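Local coordinates for leucyl aminopeptidase (Trypanosoma brucei brucei, PDB 5NTD), which probably removes N-terminal residues such as leucine from peptides, as a manganese-bound M17 leucyl aminopeptidase that binds the inhibitor bestatin, at residues Y22-C27 with V202-Q207; T206-R211 with V319-L324; G374-G379 with M460-E465. All coordinates share one frame; numbering follows the deposited sequence.

Contact 1 (Y22-C27 with V202-Q207); sequences YKTNVC and VATSTQ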
ATOM      1  N   TYR G  22       7.213  44.952   2.021  1.00 27.63           N
ATOM      2  CA  TYR G  22       7.464  44.309   3.309  1.00 26.66           C
ATOM      3  C   TYR G  22       8.627  44.995   4.036  1.00 26.77           C
ATOM      4  O   TYR G  22       9.684  45.210   3.472  1.00 28.30           O
ATOM      5  CB  TYR G  22       7.733  42.799   3.183  1.00 27.11           C
ATOM      6  CG  TYR G  22       7.937  42.217   4.550  1.00 26.15           C
ATOM      7  CD1 TYR G  22       6.873  41.998   5.391  1.00 26.22           C
ATOM      8  CD2 TYR G  22       9.204  41.982   5.027  1.00 26.15           C
ATOM      9  CE1 TYR G  22       7.066  41.533   6.695  1.00 27.22           C
ATOM     10  CE2 TYR G  22       9.410  41.548   6.326  1.00 27.14           C
ATOM     11  CZ  TYR G  22       8.331  41.329   7.159  1.00 26.59           C
ATOM     12  OH  TYR G  22       8.541  40.864   8.416  1.00 26.11           O
ATOM     13  N   LYS G  23       8.376  45.354   5.281  1.00 26.47           N
ATOM     14  CA  LYS G  23       9.404  45.905   6.179  1.00 27.21           C
ATOM     15  C   LYS G  23       9.449  45.027   7.444  1.00 27.68           C
ATOM     16  O   LYS G  23       8.426  44.547   7.931  1.00 28.67           O
ATOM     17  CB  LYS G  23       9.235  47.417   6.536  1.00 27.25           C
ATOM     18  N   THR G  24      10.642  44.825   7.964  1.00 26.98           N
ATOM     19  CA  THR G  24      10.824  43.954   9.117  1.00 27.19           C
ATOM     20  C   THR G  24      10.322  44.572  10.417  1.00 28.23           C
ATOM     21  O   THR G  24      10.219  45.750  10.549  1.00 29.30           O
ATOM     22  CB  THR G  24      12.282  43.560   9.344  1.00 27.14           C
ATOM     23  OG1 THR G  24      12.378  42.653  10.469  1.00 26.25           O
ATOM     24  CG2 THR G  24      13.150  44.791   9.616  1.00 27.73           C
ATOM     25  N   ASN G  25      10.004  43.718  11.355  1.00 28.94           N
ATOM     26  CA  ASN G  25       9.575  44.121  12.696  1.00 29.51           C
ATOM     27  C   ASN G  25      10.753  44.168  13.675  1.00 31.16           C
ATOM     28  O   ASN G  25      10.571  44.419  14.863  1.00 29.88           O
ATOM     29  CB  ASN G  25       8.569  43.089  13.259  1.00 29.48           C
ATOM     30  CG  ASN G  25       9.219  41.713  13.413  1.00 28.09           C
ATOM     31  OD1 ASN G  25       9.869  41.261  12.491  1.00 27.90           O
ATOM     32  ND2 ASN G  25       9.085  41.085  14.559  1.00 28.99           N
ATOM     33  N   VAL G  26      11.944  43.852  13.196  1.00 31.81           N
ATOM     34  CA  VAL G  26      13.125  43.746  14.074  1.00 31.57           C
ATOM     35  C   VAL G  26      14.036  44.950  13.899  1.00 31.65           C
ATOM     36  O   VAL G  26      14.328  45.376  12.784  1.00 32.95           O
ATOM     37  CB  VAL G  26      13.937  42.458  13.792  1.00 31.47           C
ATOM     38  CG1 VAL G  26      15.034  42.238  14.835  1.00 31.29           C
ATOM     39  CG2 VAL G  26      13.023  41.240  13.776  1.00 31.64           C
ATOM     40  N   CYS G  27      14.510  45.464  15.014  1.00 31.57           N
ATOM     41  CA  CYS G  27      15.602  46.455  15.003  1.00 32.63           C
ATOM     42  C   CYS G  27      16.695  46.021  15.976  1.00 32.90           C
ATOM     43  O   CYS G  27      16.538  45.097  16.749  1.00 31.66           O
ATOM     44  CB  CYS G  27      15.119  47.862  15.341  1.00 33.09           C
ATOM     45  SG  CYS G  27      14.313  47.955  16.947  1.00 34.91           S
ATOM     46  N   VAL G 202      19.144  42.172   6.381  1.00 30.85           N
ATOM     47  CA  VAL G 202      19.236  40.683   6.492  1.00 31.96           C
ATOM     48  C   VAL G 202      17.950  40.085   7.071  1.00 30.61           C
ATOM     49  O   VAL G 202      17.383  39.153   6.536  1.00 29.05           O
ATOM     50  CB  VAL G 202      20.436  40.246   7.364  1.00 31.72           C
ATOM     51  CG1 VAL G 202      20.414  38.754   7.656  1.00 31.20           C
ATOM     52  CG2 VAL G 202      21.721  40.600   6.648  1.00 33.33           C
ATOM     53  N   ALA G 203      17.530  40.660   8.182  1.00 31.21           N
ATOM     54  CA  ALA G 203      16.303  40.208   8.853  1.00 30.49           C
ATOM     55  C   ALA G 203      15.103  40.360   7.943  1.00 30.25           C
ATOM     56  O   ALA G 203      14.224  39.490   7.873  1.00 30.22           O
ATOM     57  CB  ALA G 203      16.068  40.972  10.119  1.00 31.46           C
ATOM     58  N   THR G 204      15.089  41.454   7.206  1.00 29.02           N
ATOM     59  CA  THR G 204      14.000  41.706   6.234  1.00 28.46           C
ATOM     60  C   THR G 204      13.948  40.593   5.173  1.00 27.91           C
ATOM     61  O   THR G 204      12.868  40.113   4.818  1.00 28.74           O
ATOM     62  CB  THR G 204      14.168  43.089   5.569  1.00 28.23           C
ATOM     63  OG1 THR G 204      14.174  44.071   6.608  1.00 28.81           O
ATOM     64  CG2 THR G 204      13.019  43.392   4.582  1.00 28.03           C
ATOM     65  N   SER G 205      15.113  40.224   4.652  1.00 25.98           N
ATOM     66  CA  SER G 205      15.194  39.184   3.618  1.00 25.93           C
ATOM     67  C   SER G 205      14.795  37.798   4.167  1.00 26.80           C
ATOM     68  O   SER G 205      14.130  37.032   3.497  1.00 26.29           O
ATOM     69  CB  SER G 205      16.566  39.129   2.993  1.00 26.11           C
ATOM     70  OG  SER G 205      16.649  40.059   1.915  1.00 26.70           O
ATOM     71  N   THR G 206      15.210  37.492   5.391  1.00 26.46           N
ATOM     72  CA  THR G 206      14.790  36.254   6.046  1.00 26.24           C
ATOM     73  C   THR G 206      13.247  36.174   6.132  1.00 27.17           C
ATOM     74  O   THR G 206      12.645  35.152   5.832  1.00 26.05           O
ATOM     75  CB  THR G 206      15.345  36.156   7.455  1.00 27.32           C
ATOM     76  OG1 THR G 206      16.767  36.107   7.381  1.00 27.26           O
ATOM     77  CG2 THR G 206      14.848  34.881   8.176  1.00 28.63           C
ATOM     78  N   GLN G 207      12.642  37.298   6.513  1.00 27.86           N
ATOM     79  CA  GLN G 207      11.191  37.387   6.725  1.00 27.26           C
ATOM     80  C   GLN G 207      10.389  37.472   5.438  1.00 27.83           C
ATOM     81  O   GLN G 207       9.306  36.912   5.345  1.00 28.08           O
ATOM     82  CB  GLN G 207      10.833  38.535   7.622  1.00 26.60           C
ATOM     83  CG  GLN G 207      11.326  38.295   9.039  1.00 27.95           C
ATOM     84  CD  GLN G 207      11.021  39.447   9.975  1.00 28.54           C
ATOM     85  OE1 GLN G 207      10.802  40.586   9.531  1.00 29.49           O
ATOM     86  NE2 GLN G 207      11.037  39.169  11.261  1.00 27.72           N
TER

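Contact 2 (T206-R211 with V319-L324); sequences TQLCQR and VFCGFL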
ATOM      1  N   THR G 206      15.210  37.492   5.391  1.00 26.46           N
ATOM      2  CA  THR G 206      14.790  36.254   6.046  1.00 26.24           C
ATOM      3  C   THR G 206      13.247  36.174   6.132  1.00 27.17           C
ATOM      4  O   THR G 206      12.645  35.152   5.832  1.00 26.05           O
ATOM      5  CB  THR G 206      15.345  36.156   7.455  1.00 27.32           C
ATOM      6  OG1 THR G 206      16.767  36.107   7.381  1.00 27.26           O
ATOM      7  CG2 THR G 206      14.848  34.881   8.176  1.00 28.63           C
ATOM      8  N   GLN G 207      12.642  37.298   6.513  1.00 27.86           N
ATOM      9  CA  GLN G 207      11.191  37.387   6.725  1.00 27.26           C
ATOM     10  C   GLN G 207      10.389  37.472   5.438  1.00 27.83           C
ATOM     11  O   GLN G 207       9.306  36.912   5.345  1.00 28.08           O
ATOM     12  CB  GLN G 207      10.833  38.535   7.622  1.00 26.60           C
ATOM     13  CG  GLN G 207      11.326  38.295   9.039  1.00 27.95           C
ATOM     14  CD  GLN G 207      11.021  39.447   9.975  1.00 28.54           C
ATOM     15  OE1 GLN G 207      10.802  40.586   9.531  1.00 29.49           O
ATOM     16  NE2 GLN G 207      11.037  39.169  11.261  1.00 27.72           N
ATOM     17  N   LEU G 208      10.929  38.141   4.438  1.00 27.77           N
ATOM     18  CA  LEU G 208      10.284  38.139   3.105  1.00 26.50           C
ATOM     19  C   LEU G 208      10.295  36.710   2.542  1.00 25.82           C
ATOM     20  O   LEU G 208       9.322  36.253   1.984  1.00 26.58           O
ATOM     21  CB  LEU G 208      10.984  39.085   2.138  1.00 25.40           C
ATOM     22  CG  LEU G 208      10.442  39.085   0.722  1.00 24.67           C
ATOM     23  CD1 LEU G 208       8.968  39.438   0.698  1.00 24.86           C
ATOM     24  CD2 LEU G 208      11.212  40.082  -0.136  1.00 25.52           C
ATOM     25  N   CYS G 209      11.433  36.055   2.675  1.00 26.41           N
ATOM     26  CA  CYS G 209      11.610  34.670   2.225  1.00 26.90           C
ATOM     27  C   CYS G 209      10.589  33.779   2.927  1.00 27.35           C
ATOM     28  O   CYS G 209       9.848  33.024   2.297  1.00 25.81           O
ATOM     29  CB  CYS G 209      13.007  34.198   2.508  1.00 28.05           C
ATOM     30  SG  CYS G 209      13.366  32.528   1.894  1.00 28.67           S
ATOM     31  N   GLN G 210      10.491  33.971   4.232  1.00 27.59           N
ATOM     32  CA  GLN G 210       9.482  33.277   5.052  1.00 28.28           C
ATOM     33  C   GLN G 210       8.070  33.520   4.544  1.00 28.12           C
ATOM     34  O   GLN G 210       7.246  32.596   4.421  1.00 28.45           O
ATOM     35  CB  GLN G 210       9.591  33.702   6.497  1.00 29.36           C
ATOM     36  CG  GLN G 210       8.824  32.827   7.450  1.00 30.58           C
ATOM     37  CD  GLN G 210       8.656  33.491   8.812  1.00 32.37           C
ATOM     38  OE1 GLN G 210       9.213  33.044   9.803  1.00 33.51           O
ATOM     39  NE2 GLN G 210       7.848  34.544   8.859  1.00 32.14           N
ATOM     40  N   ARG G 211       7.801  34.763   4.199  1.00 27.13           N
ATOM     41  CA  ARG G 211       6.455  35.179   3.744  1.00 26.31           C
ATOM     42  C   ARG G 211       6.094  34.466   2.463  1.00 26.06           C
ATOM     43  O   ARG G 211       4.988  33.942   2.307  1.00 26.20           O
ATOM     44  CB  ARG G 211       6.414  36.690   3.539  1.00 26.87           C
ATOM     45  CG  ARG G 211       5.019  37.230   3.241  1.00 27.29           C
ATOM     46  CD  ARG G 211       4.984  38.762   3.163  1.00 27.53           C
ATOM     47  NE  ARG G 211       3.632  39.194   2.870  1.00 27.13           N
ATOM     48  CZ  ARG G 211       2.630  39.189   3.753  1.00 27.38           C
ATOM     49  NH1 ARG G 211       2.827  38.851   5.023  1.00 25.85           N
ATOM     50  NH2 ARG G 211       1.398  39.517   3.341  1.00 28.04           N
ATOM     51  N   VAL G 319      17.136  32.412  -3.184  1.00 26.91           N
ATOM     52  CA  VAL G 319      18.008  33.141  -4.100  1.00 28.28           C
ATOM     53  C   VAL G 319      17.481  34.555  -4.366  1.00 29.09           C
ATOM     54  O   VAL G 319      18.245  35.507  -4.464  1.00 29.57           O
ATOM     55  CB  VAL G 319      18.271  32.419  -5.427  1.00 28.39           C
ATOM     56  CG1 VAL G 319      18.976  31.098  -5.161  1.00 29.15           C
ATOM     57  CG2 VAL G 319      17.018  32.210  -6.252  1.00 28.96           C
ATOM     58  N   PHE G 320      16.180  34.679  -4.473  1.00 28.76           N
ATOM     59  CA  PHE G 320      15.565  35.992  -4.679  1.00 30.79           C
ATOM     60  C   PHE G 320      15.935  36.938  -3.553  1.00 30.82           C
ATOM     61  O   PHE G 320      16.357  38.057  -3.767  1.00 30.85           O
ATOM     62  CB  PHE G 320      14.050  35.890  -4.779  1.00 32.05           C
ATOM     63  CG  PHE G 320      13.367  37.210  -4.958  1.00 34.49           C
ATOM     64  CD1 PHE G 320      13.687  38.030  -6.028  1.00 36.39           C
ATOM     65  CD2 PHE G 320      12.382  37.642  -4.063  1.00 35.83           C
ATOM     66  CE1 PHE G 320      13.037  39.248  -6.214  1.00 35.68           C
ATOM     67  CE2 PHE G 320      11.736  38.858  -4.238  1.00 35.45           C
ATOM     68  CZ  PHE G 320      12.074  39.669  -5.317  1.00 35.08           C
ATOM     69  N   CYS G 321      15.750  36.483  -2.322  1.00 30.48           N
ATOM     70  CA  CYS G 321      15.955  37.347  -1.156  1.00 28.41           C
ATOM     71  C   CYS G 321      17.446  37.590  -0.891  1.00 28.59           C
ATOM     72  O   CYS G 321      17.832  38.655  -0.424  1.00 29.95           O
ATOM     73  CB  CYS G 321      15.235  36.814   0.050  1.00 28.43           C
ATOM     74  SG  CYS G 321      13.422  36.855  -0.134  1.00 30.04           S
ATOM     75  N   GLY G 322      18.265  36.603  -1.156  1.00 26.77           N
ATOM     76  CA  GLY G 322      19.732  36.759  -1.049  1.00 26.58           C
ATOM     77  C   GLY G 322      20.214  37.817  -2.036  1.00 26.80           C
ATOM     78  O   GLY G 322      21.060  38.649  -1.740  1.00 25.38           O
ATOM     79  N   PHE G 323      19.640  37.754  -3.231  1.00 27.42           N
ATOM     80  CA  PHE G 323      19.842  38.772  -4.266  1.00 27.74           C
ATOM     81  C   PHE G 323      19.434  40.155  -3.739  1.00 28.83           C
ATOM     82  O   PHE G 323      20.163  41.125  -3.903  1.00 28.44           O
ATOM     83  CB  PHE G 323      19.068  38.435  -5.504  1.00 27.27           C
ATOM     84  CG  PHE G 323      19.216  39.432  -6.611  1.00 28.20           C
ATOM     85  CD1 PHE G 323      20.191  39.278  -7.573  1.00 29.39           C
ATOM     86  CD2 PHE G 323      18.308  40.461  -6.754  1.00 29.41           C
ATOM     87  CE1 PHE G 323      20.277  40.149  -8.654  1.00 30.33           C
ATOM     88  CE2 PHE G 323      18.385  41.344  -7.823  1.00 30.34           C
ATOM     89  CZ  PHE G 323      19.371  41.186  -8.775  1.00 30.48           C
ATOM     90  N   LEU G 324      18.248  40.252  -3.156  1.00 29.58           N
ATOM     91  CA  LEU G 324      17.750  41.556  -2.633  1.00 29.32           C
ATOM     92  C   LEU G 324      18.698  42.114  -1.589  1.00 31.16           C
ATOM     93  O   LEU G 324      19.012  43.306  -1.597  1.00 32.42           O
ATOM     94  CB  LEU G 324      16.366  41.466  -2.021  1.00 30.07           C
ATOM     95  CG  LEU G 324      15.221  41.218  -3.006  1.00 30.36           C
ATOM     96  CD1 LEU G 324      13.906  41.216  -2.235  1.00 30.11           C
ATOM     97  CD2 LEU G 324      15.191  42.249  -4.130  1.00 31.63           C
TER

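Contact 3 (G374-G379 with M460-E465); sequences GRIVLG and MTNLME. With BCT (bicarbonate ion), chain B.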
ATOM      1  N   GLY G 374      11.730  19.279 -10.655  1.00 27.39           N
ATOM      2  CA  GLY G 374      12.612  20.331 -10.197  1.00 27.35           C
ATOM      3  C   GLY G 374      13.898  20.326 -10.963  1.00 28.26           C
ATOM      4  O   GLY G 374      14.375  21.356 -11.420  1.00 29.02           O
ATOM      5  N   ARG G 375      14.460  19.149 -11.120  1.00 27.36           N
ATOM      6  CA  ARG G 375      15.727  19.027 -11.792  1.00 27.52           C
ATOM      7  C   ARG G 375      15.619  19.453 -13.248  1.00 28.75           C
ATOM      8  O   ARG G 375      16.573  19.952 -13.845  1.00 27.88           O
ATOM      9  CB  ARG G 375      16.276  17.604 -11.656  1.00 28.50           C
ATOM     10  CG  ARG G 375      15.525  16.578 -12.466  1.00 28.35           C
ATOM     11  CD  ARG G 375      15.888  15.179 -12.005  1.00 28.60           C
ATOM     12  NE  ARG G 375      15.372  14.920 -10.655  1.00 28.61           N
ATOM     13  CZ  ARG G 375      15.693  13.861  -9.929  1.00 28.83           C
ATOM     14  NH1 ARG G 375      16.539  12.955 -10.407  1.00 30.65           N
ATOM     15  NH2 ARG G 375      15.214  13.728  -8.731  1.00 29.01           N
ATOM     16  N   ILE G 376      14.445  19.229 -13.825  1.00 28.66           N
ATOM     17  CA  ILE G 376      14.193  19.604 -15.242  1.00 29.34           C
ATOM     18  C   ILE G 376      14.180  21.127 -15.398  1.00 28.82           C
ATOM     19  O   ILE G 376      14.801  21.720 -16.252  1.00 29.22           O
ATOM     20  CB  ILE G 376      12.861  19.018 -15.737  1.00 29.95           C
ATOM     21  CG1 ILE G 376      12.998  17.486 -15.858  1.00 30.11           C
ATOM     22  CG2 ILE G 376      12.467  19.634 -17.062  1.00 30.24           C
ATOM     23  CD1 ILE G 376      11.717  16.770 -16.169  1.00 30.56           C
ATOM     24  N   VAL G 377      13.429  21.727 -14.542  1.00 28.04           N
ATOM     25  CA  VAL G 377      13.249  23.167 -14.509  1.00 28.95           C
ATOM     26  C   VAL G 377      14.621  23.861 -14.254  1.00 29.97           C
ATOM     27  O   VAL G 377      15.012  24.812 -14.899  1.00 31.12           O
ATOM     28  CB  VAL G 377      12.147  23.407 -13.451  1.00 29.12           C
ATOM     29  CG1 VAL G 377      12.495  24.407 -12.415  1.00 29.45           C
ATOM     30  CG2 VAL G 377      10.816  23.643 -14.133  1.00 30.06           C
ATOM     31  N   LEU G 378      15.369  23.300 -13.332  1.00 30.50           N
ATOM     32  CA  LEU G 378      16.694  23.796 -13.003  1.00 29.17           C
ATOM     33  C   LEU G 378      17.679  23.594 -14.133  1.00 28.55           C
ATOM     34  O   LEU G 378      18.634  24.358 -14.297  1.00 27.27           O
ATOM     35  CB  LEU G 378      17.216  23.131 -11.725  1.00 29.50           C
ATOM     36  CG  LEU G 378      16.487  23.531 -10.446  1.00 29.70           C
ATOM     37  CD1 LEU G 378      16.828  22.582  -9.320  1.00 29.88           C
ATOM     38  CD2 LEU G 378      16.837  24.961 -10.048  1.00 30.33           C
ATOM     39  N   GLY G 379      17.488  22.526 -14.878  1.00 28.49           N
ATOM     40  CA  GLY G 379      18.357  22.255 -16.053  1.00 29.51           C
ATOM     41  C   GLY G 379      18.304  23.397 -17.070  1.00 29.34           C
ATOM     42  O   GLY G 379      19.316  23.858 -17.589  1.00 30.15           O
ATOM     43  N   MET G 460      19.114  11.265 -21.965  1.00 27.31           N
ATOM     44  CA  MET G 460      19.016  10.827 -20.571  1.00 27.79           C
ATOM     45  C   MET G 460      17.571  10.712 -20.119  1.00 27.94           C
ATOM     46  O   MET G 460      16.652  11.256 -20.740  1.00 27.74           O
ATOM     47  CB  MET G 460      19.747  11.810 -19.651  1.00 28.14           C
ATOM     48  CG  MET G 460      19.045  13.168 -19.537  1.00 28.51           C
ATOM     49  SD  MET G 460      20.077  14.447 -18.783  1.00 28.45           S
ATOM     50  CE  MET G 460      21.173  14.802 -20.140  1.00 30.91           C
ATOM     51  N   THR G 461      17.379  10.026 -18.999  1.00 27.37           N
ATOM     52  CA  THR G 461      16.096  10.094 -18.258  1.00 27.26           C
ATOM     53  C   THR G 461      16.176  11.222 -17.207  1.00 27.33           C
ATOM     54  O   THR G 461      17.224  11.806 -16.995  1.00 28.47           O
ATOM     55  CB  THR G 461      15.787   8.791 -17.521  1.00 27.52           C
ATOM     56  OG1 THR G 461      16.767   8.604 -16.492  1.00 29.25           O
ATOM     57  CG2 THR G 461      15.820   7.595 -18.487  1.00 27.37           C
ATOM     58  N   ASN G 462      15.048  11.532 -16.594  1.00 27.83           N
ATOM     59  CA  ASN G 462      15.005  12.426 -15.439  1.00 28.37           C
ATOM     60  C   ASN G 462      14.962  11.729 -14.080  1.00 28.84           C
ATOM     61  O   ASN G 462      14.746  12.367 -13.065  1.00 28.46           O
ATOM     62  CB  ASN G 462      13.834  13.393 -15.540  1.00 28.75           C
ATOM     63  CG  ASN G 462      12.536  12.789 -15.100  1.00 28.31           C
ATOM     64  OD1 ASN G 462      12.230  11.627 -15.398  1.00 29.39           O
ATOM     65  ND2 ASN G 462      11.720  13.591 -14.436  1.00 30.05           N
ATOM     66  N   LEU G 463      15.109  10.420 -14.077  1.00 29.32           N
ATOM     67  CA  LEU G 463      15.030   9.665 -12.842  1.00 31.35           C
ATOM     68  C   LEU G 463      15.936   8.476 -12.871  1.00 32.65           C
ATOM     69  O   LEU G 463      16.014   7.747 -13.833  1.00 35.23           O
ATOM     70  CB  LEU G 463      13.606   9.199 -12.563  1.00 33.69           C
ATOM     71  CG  LEU G 463      13.348   8.608 -11.159  1.00 35.60           C
ATOM     72  CD1 LEU G 463      13.388   9.700 -10.113  1.00 35.87           C
ATOM     73  CD2 LEU G 463      12.023   7.890 -11.059  1.00 34.73           C
ATOM     74  N   MET G 464      16.569   8.248 -11.746  1.00 35.45           N
ATOM     75  CA  MET G 464      17.510   7.113 -11.560  1.00 39.94           C
ATOM     76  C   MET G 464      16.801   5.764 -11.722  1.00 37.98           C
ATOM     77  O   MET G 464      15.723   5.580 -11.225  1.00 35.13           O
ATOM     78  CB  MET G 464      18.142   7.134 -10.182  1.00 41.53           C
ATOM     79  CG  MET G 464      18.810   8.445  -9.815  1.00 46.09           C
ATOM     80  SD  MET G 464      18.251   8.902  -8.149  1.00 56.08           S
ATOM     81  CE  MET G 464      16.763   9.779  -8.723  1.00 48.80           C
ATOM     82  N   GLU G 465      17.447   4.864 -12.432  1.00 39.28           N
ATOM     83  CA  GLU G 465      17.026   3.461 -12.517  1.00 42.89           C
ATOM     84  C   GLU G 465      16.966   2.835 -11.118  1.00 39.68           C
ATOM     85  O   GLU G 465      15.997   2.202 -10.765  1.00 36.68           O
ATOM     86  CB  GLU G 465      17.975   2.657 -13.425  1.00 49.79           C
ATOM     87  CG  GLU G 465      17.691   1.157 -13.594  1.00 54.32           C
ATOM     88  CD  GLU G 465      16.258   0.836 -14.030  1.00 64.49           C
ATOM     89  OE1 GLU G 465      15.600   1.673 -14.680  1.00 67.57           O
ATOM     90  OE2 GLU G 465      15.762  -0.265 -13.706  1.00 74.27           O
TER
HETATM   91  C   BCT B 605      12.944  16.651  -8.544  1.00 40.85           C
HETATM   92  O1  BCT B 605      11.986  17.602  -8.463  1.00 42.67           O
HETATM   93  O2  BCT B 605      13.784  16.606  -9.444  1.00 32.13           O
HETATM   94  O3  BCT B 605      12.972  15.728  -7.695  1.00 55.86           O

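Contact 1 (Y22-C27 with V202-Q207)
T24 and T204 bring the two backbones closest, 4.8 Å between their CA atoms, where the loop leading into strand 26-30 passes helix 196-214. The amide of Q207 carries the contact. Its chain runs extended beyond CG (chi2 178°), which carries CD out from the helix to the loop. Two hydroxyls donate to Q207 OE1. Y22 OH lies 2.5 Å from Q207 OE1, and T24 OG1 lies 2.8 Å from the same oxygen. They come from opposite faces of the amide, both well out of its plane, so the oxygen is clamped between them. The Y22 ring stands steeply to the amide, with the planes 75° apart, and OE1 sits at the ring edge. The other end of the amide is held too. Q207 NE2 donates to N25 OD1 at 2.7 Å, in the plane of the N25 carbonyl, and the two amides are nearly coplanar. A158 O is a second acceptor for NE2. These bonds fix which way round the Q207 amide lies. T24 OG1 also accepts from V26 N at 3.0 Å, which makes an ST turn. The same hydroxyl therefore shapes the loop and binds the helix. T24 CG2 rests on T204 OG1 at 3.3 Å, while that hydroxyl is hydrogen-bonded to E200 O. On the strand side, V26 CG2 packs 3.8 Å from Q207 NE2. V26 also faces V157 of helix 150-158, and A203 touches A158 of that helix. N25 ND2 bonds to S182 O just before strand 183-188, the neighbour of strand 26-30. The arrangement is a buried polar cluster that joins strand 26-30, outermost in this chain's six-stranded sheet, in the macro-type N-terminal part of M17 aminopeptidases, to helix 196-214.

Contact 2 (T206-R211 with V319-L324)
Around C209 and C321, helices 196-214 and 314-328 run nearly antiparallel, with segment axes 9.1 Å apart at closest approach and 155° between their directions. The CA atoms of C209 and C321 are 6.1 Å apart. No hydrogen bond links the two segments, and the contact is apolar packing. C321 SG is its centre. It lies anti to its own carbonyl carbon (chi1 -66°) and reaches the backbone of the facing helix. There C321 SG meets C209 N at 3.5 Å and C209 CB at 3.8 Å. L208 flanks the same sulfur, with L208 CG 3.8 Å from C321 SG. The sulfur thus sits against two consecutive residues of helix 196-214. C209 turns its own SG elsewhere, anti to its backbone N, and offers CB to the sulfur of C321. L208 CD2 reaches further across and touches L324 CD1 at 3.6 Å. These two leucine side chains cross at about a right angle. The same methyl group, L208 CD2, approaches F320 CE2 obliquely at 4.3 Å. L324 CG lies over one face of the F320 ring, offset toward its rim, so the ring and both leucines form one small cluster. Helix 222-236 closes over this cluster, with Y232 against L208 and L324, and A229 against F320. C19 of helix 6-20 also touches L208. On another side of helix 314-328, V319 and F323 pack on strand 334-344 of the catalytic domain's large sheet.

Contact 3 (G374-G379 with M460-E465)
R375 turns its CG between the backbone N and the carbonyl carbon (chi1 71°), and a bend at chi3 (68°) folds NE toward the bicarbonate while CD passes N462. R375 CD lies 3.2 Å from N462 O. That carbonyl is also near R375 NH1, but at an angle too poor for a hydrogen bond. The bicarbonate lies at the edge of the guanidinium, near its plane. R375 NE gives a nearly straight bond to BCT O2 at 2.6 Å (173°). R375 NH2 bonds to BCT O3 at 3.2 Å and only weakly to O2. Backbone groups at the start of helix 374-387 add to this grip: G374 N reaches BCT O1 at 2.8 Å, and R375 N reaches BCT O2 at 3.1 Å. The helix start probably adds favourable electrostatics for the anion. At the far edge of the guanidinium, M464 CE sits 3.6 Å from R375 NH1. Beside the arginine, I376 CD1 packs 3.6 Å from N462 ND2. The N462 amide is held by the loop that leads into helix 374-387: OD1 accepts from I368 N, and ND2 donates to N369 O and A372 O. A475 and F478 of helix 471-480 also touch R375. L463 lines the bestatin pocket. The arrangement belongs to the M17 active site, where an arginine-bound bicarbonate lies close to the two-metal centre, as in related leucine aminopeptidases.

In the fold
Contacts 1 and 2 are neighbours on helix 196-214, with centres 9 Å apart, and they share T206 and Q207. S205 OG of contact 1 probably hydrogen-bonds to C321 O of contact 2 at 3.0 Å. Together they run from the N-terminal sheet through this helix to helix 314-328 of the catalytic domain. Contact 3 lies elsewhere in that domain. Its centre is 26 Å from that of contact 2 and 35 Å from that of contact 1. Only contact 3 takes part in the bicarbonate and bestatin pockets. The side chain of R375 is about 8 Å from a manganese ion, and that of L463 about 4 Å from bestatin.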